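Local coordinates for phosphoribosylaminoimidazole-succinocarboxamide synthase (Pyrococcus horikoshii, PDB 4O7R), which catalyses the ATP-dependent condensation of 5-amino-1-(5-phospho-D-ribosyl)imidazole-4-carboxylate with L-aspartate to form SAICAR in de novo purine biosynthesis, at the uridine-5'-monophosphate site. Numbering follows the deposited sequence.

The uridine-5'-monophosphate site. Residues 89, 91, 93, 97-99, 120, 173-175, 195-198, 214. With U5P (uridine-5'-monophosphate), chain B.
Gly98, with a positive phi of 45°, turns the chain into the short 3-10 helix 98-102, so that the backbone N of Ser99 points at the phosphate of uridine-5'-monophosphate (U5P), while strands 88-93, 169-176 and 197-201 supply most of the other contacts. In this SAICAR synthetase pocket the nucleotide probably occupies the site of the ribosyl phosphate substrate, which has the same 5'-phosphoribosyl group. Phosphate oxygen U5P O1P accepts hydrogen bonds from Ser99 N, Arg93 NH2 (2.6 Å) and Arg198 NH1. Arg93, bent at chi3 (76°), meets the phosphate end-on, its NH1 reaching U5P O3P, which also receives Ser99 OG at 2.8 Å. The extended Arg198 lays one guanidinium face over the Gly98 backbone; its NH1 also bonds Asp173 OD2 in plane, on the syn lone pair, at 2.8 Å. Asp173 OD1 is in turn met from above the carboxylate plane by the ribose 3'-hydroxyl, U5P O3', at 2.5 Å. An alanine in place of Arg198 would probably weaken phosphate binding and loosen the Asp173 carboxylate that receives the ribose. From across the sugar, Arg214 gives NH1 to the 2'-hydroxyl U5P O2' (2.9 Å), and its NH2 reaches the same oxygen through a water held by the carbonyls of Asp195 and Cys197. The uracil is met by packing and through water: Lys175 CB packs 3.6 Å from base atom U5P C2, and two waters link O4 to the Glu89 carboxylate.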
loop_
_atom_site.group_PDB
_atom_site.type_symbol
_atom_site.label_atom_id
_atom_site.label_comp_id
_atom_site.label_asym_id
_atom_site.label_seq_id
_atom_site.Cartn_x
_atom_site.Cartn_y
_atom_site.Cartn_z
ATOM N N GLU A 89 -0.146 2.338 11.969
ATOM C CA GLU A 89 -1.301 1.539 12.300
ATOM C C GLU A 89 -1.178 0.241 11.508
ATOM O O GLU A 89 -0.977 0.258 10.292
ATOM C CB GLU A 89 -2.574 2.281 11.964
ATOM C CG GLU A 89 -2.812 3.443 12.901
ATOM C CD GLU A 89 -3.771 4.458 12.317
ATOM O OE1 GLU A 89 -4.221 5.336 13.083
ATOM O OE2 GLU A 89 -4.056 4.390 11.085
ATOM N N VAL A 91 -2.823 -3.192 10.390
ATOM C CA VAL A 91 -4.163 -3.764 10.274
ATOM C C VAL A 91 -4.119 -5.236 9.848
ATOM O O VAL A 91 -3.443 -5.611 8.890
ATOM C CB VAL A 91 -5.060 -2.927 9.326
ATOM C CG1 VAL A 91 -6.415 -3.594 9.159
ATOM C CG2 VAL A 91 -5.235 -1.518 9.877
ATOM N N ARG A 93 -6.450 -8.438 8.634
ATOM C CA ARG A 93 -7.785 -8.698 8.047
ATOM C C ARG A 93 -8.013 -10.183 7.743
ATOM O O ARG A 93 -7.220 -10.791 7.025
ATOM C CB ARG A 93 -7.999 -7.819 6.792
ATOM C CG ARG A 93 -7.331 -6.443 6.919
ATOM C CD ARG A 93 -7.644 -5.509 5.755
ATOM N NE ARG A 93 -8.991 -4.974 5.876
ATOM C CZ ARG A 93 -9.312 -3.688 5.920
ATOM N NH1 ARG A 93 -8.385 -2.729 5.818
ATOM N NH2 ARG A 93 -10.586 -3.362 6.075
ATOM N N ALA A 97 -13.989 -6.369 4.647
ATOM C CA ALA A 97 -14.869 -5.331 5.212
ATOM C C ALA A 97 -14.220 -3.975 5.035
ATOM O O ALA A 97 -13.045 -3.898 4.675
ATOM C CB ALA A 97 -15.160 -5.587 6.682
ATOM N N GLY A 98 -14.982 -2.908 5.291
ATOM C CA GLY A 98 -14.473 -1.522 5.200
ATOM C C GLY A 98 -13.626 -1.201 3.972
ATOM O O GLY A 98 -14.007 -1.488 2.835
ATOM N N SER A 99 -12.454 -0.629 4.208
ATOM C CA SER A 99 -11.599 -0.093 3.130
ATOM C C SER A 99 -11.032 -1.171 2.156
ATOM O O SER A 99 -10.673 -0.857 1.009
ATOM C CB SER A 99 -10.454 0.740 3.752
ATOM O OG SER A 99 -9.373 -0.123 4.100
ATOM N N TYR A 120 -0.170 1.206 7.726
ATOM C CA TYR A 120 -0.637 2.573 7.490
ATOM C C TYR A 120 0.294 3.513 8.235
ATOM O O TYR A 120 0.687 3.227 9.369
ATOM C CB TYR A 120 -2.085 2.752 7.986
ATOM C CG TYR A 120 -3.093 2.015 7.151
ATOM C CD1 TYR A 120 -3.684 2.618 6.020
ATOM C CD2 TYR A 120 -3.451 0.695 7.461
ATOM C CE1 TYR A 120 -4.605 1.922 5.240
ATOM C CE2 TYR A 120 -4.372 0.005 6.688
ATOM C CZ TYR A 120 -4.933 0.612 5.578
ATOM O OH TYR A 120 -5.847 -0.112 4.822
ATOM N N ASP A 173 -11.520 -7.962 11.261
ATOM C CA ASP A 173 -10.229 -7.288 11.132
ATOM C C ASP A 173 -9.974 -6.526 12.430
ATOM O O ASP A 173 -10.826 -6.513 13.322
ATOM C CB ASP A 173 -10.221 -6.327 9.906
ATOM C CG ASP A 173 -11.355 -5.326 9.943
ATOM O OD1 ASP A 173 -11.682 -4.869 11.049
ATOM O OD2 ASP A 173 -11.945 -4.988 8.889
ATOM N N PHE A 174 -8.822 -5.874 12.533
ATOM C CA PHE A 174 -8.521 -5.051 13.706
ATOM C C PHE A 174 -7.227 -4.294 13.481
ATOM O O PHE A 174 -6.397 -4.723 12.678
ATOM C CB PHE A 174 -8.432 -5.916 14.980
ATOM C CG PHE A 174 -7.288 -6.904 14.982
ATOM C CD1 PHE A 174 -6.060 -6.562 15.534
ATOM C CD2 PHE A 174 -7.453 -8.176 14.462
ATOM C CE1 PHE A 174 -5.006 -7.467 15.537
ATOM C CE2 PHE A 174 -6.403 -9.096 14.479
ATOM C CZ PHE A 174 -5.175 -8.739 15.020
ATOM N N LYS A 175 -7.059 -3.183 14.191
ATOM C CA LYS A 175 -5.865 -2.335 14.080
ATOM C C LYS A 175 -5.006 -2.463 15.363
ATOM O O LYS A 175 -5.551 -2.470 16.484
ATOM C CB LYS A 175 -6.273 -0.887 13.825
ATOM C CG LYS A 175 -5.135 0.127 13.646
ATOM C CD LYS A 175 -4.663 0.778 14.951
ATOM C CE LYS A 175 -5.768 1.628 15.598
ATOM N NZ LYS A 175 -5.431 2.203 16.944
ATOM N N ASP A 195 -13.816 -0.411 19.349
ATOM C CA ASP A 195 -13.452 0.748 18.533
ATOM C C ASP A 195 -12.433 0.381 17.434
ATOM O O ASP A 195 -12.501 0.912 16.326
ATOM C CB ASP A 195 -12.788 1.815 19.406
ATOM C CG ASP A 195 -13.755 2.914 19.886
ATOM O OD1 ASP A 195 -13.279 4.034 20.096
ATOM O OD2 ASP A 195 -14.953 2.667 20.092
ATOM N N THR A 196 -11.500 -0.526 17.750
ATOM C CA THR A 196 -10.330 -0.797 16.885
ATOM C C THR A 196 -10.312 -2.221 16.260
ATOM O O THR A 196 -9.321 -2.653 15.637
ATOM C CB THR A 196 -8.992 -0.465 17.608
ATOM O OG1 THR A 196 -8.858 -1.268 18.788
ATOM C CG2 THR A 196 -8.971 1.025 18.007
ATOM N N CYS A 197 -11.439 -2.919 16.420
ATOM C CA CYS A 197 -11.673 -4.214 15.793
ATOM C C CYS A 197 -13.033 -4.188 15.136
ATOM O O CYS A 197 -13.909 -3.434 15.552
ATOM C CB CYS A 197 -11.705 -5.332 16.835
ATOM S SG CYS A 197 -10.304 -5.429 17.961
ATOM N N ARG A 198 -13.201 -5.027 14.122
ATOM C CA ARG A 198 -14.530 -5.448 13.709
ATOM C C ARG A 198 -14.854 -6.798 14.331
ATOM O O ARG A 198 -14.025 -7.730 14.306
ATOM C CB ARG A 198 -14.672 -5.497 12.177
ATOM C CG ARG A 198 -14.625 -4.132 11.512
ATOM C CD ARG A 198 -15.094 -4.182 10.065
ATOM N NE ARG A 198 -15.319 -2.820 9.596
ATOM C CZ ARG A 198 -14.397 -2.049 9.025
ATOM N NH1 ARG A 198 -13.179 -2.528 8.765
ATOM N NH2 ARG A 198 -14.708 -0.806 8.674
ATOM N N ARG A 214 -20.236 4.164 13.015
ATOM C CA ARG A 214 -19.820 4.571 11.672
ATOM C C ARG A 214 -21.025 4.642 10.712
ATOM O O ARG A 214 -21.278 5.688 10.101
ATOM C CB ARG A 214 -18.760 3.612 11.099
ATOM C CG ARG A 214 -17.315 3.915 11.442
ATOM C CD ARG A 214 -16.404 2.885 10.781
ATOM N NE ARG A 214 -15.043 2.902 11.322
ATOM C CZ ARG A 214 -14.482 1.952 12.079
ATOM N NH1 ARG A 214 -13.235 2.135 12.491
ATOM N NH2 ARG A 214 -15.131 0.825 12.430
HETATM N N1 U5P B . -9.115 0.981 12.351
HETATM C C2 U5P B . -8.771 1.687 13.549
HETATM N N3 U5P B . -8.334 2.961 13.491
HETATM C C4 U5P B . -8.230 3.583 12.292
HETATM C C5 U5P B . -8.554 2.917 11.101
HETATM C C6 U5P B . -9.000 1.599 11.153
HETATM O O2 U5P B . -8.870 1.131 14.658
HETATM O O4 U5P B . -7.825 4.765 12.234
HETATM C "C1'" U5P B . -9.587 -0.411 12.421
HETATM C "C2'" U5P B . -11.046 -0.531 12.013
HETATM O "O2'" U5P B . -11.932 -0.364 13.122
HETATM C "C3'" U5P B . -11.085 -1.938 11.447
HETATM C "C4'" U5P B . -9.708 -2.153 10.811
HETATM O "O3'" U5P B . -11.201 -2.862 12.520
HETATM O "O4'" U5P B . -8.844 -1.256 11.521
HETATM C "C5'" U5P B . -9.668 -1.891 9.297
HETATM O "O5'" U5P B . -10.115 -0.563 9.020
HETATM P P U5P B . -10.474 -0.014 7.551
HETATM O O1P U5P B . -11.344 -1.037 6.903
HETATM O O2P U5P B . -11.180 1.301 7.837
HETATM O O3P U5P B . -9.120 0.162 6.893
HETATM O O HOH W 1 -6.585 5.774 10.250
HETATM O O HOH W 2 -14.189 -0.949 14.576
HETATM O O HOH W 3 -6.215 7.261 13.091
#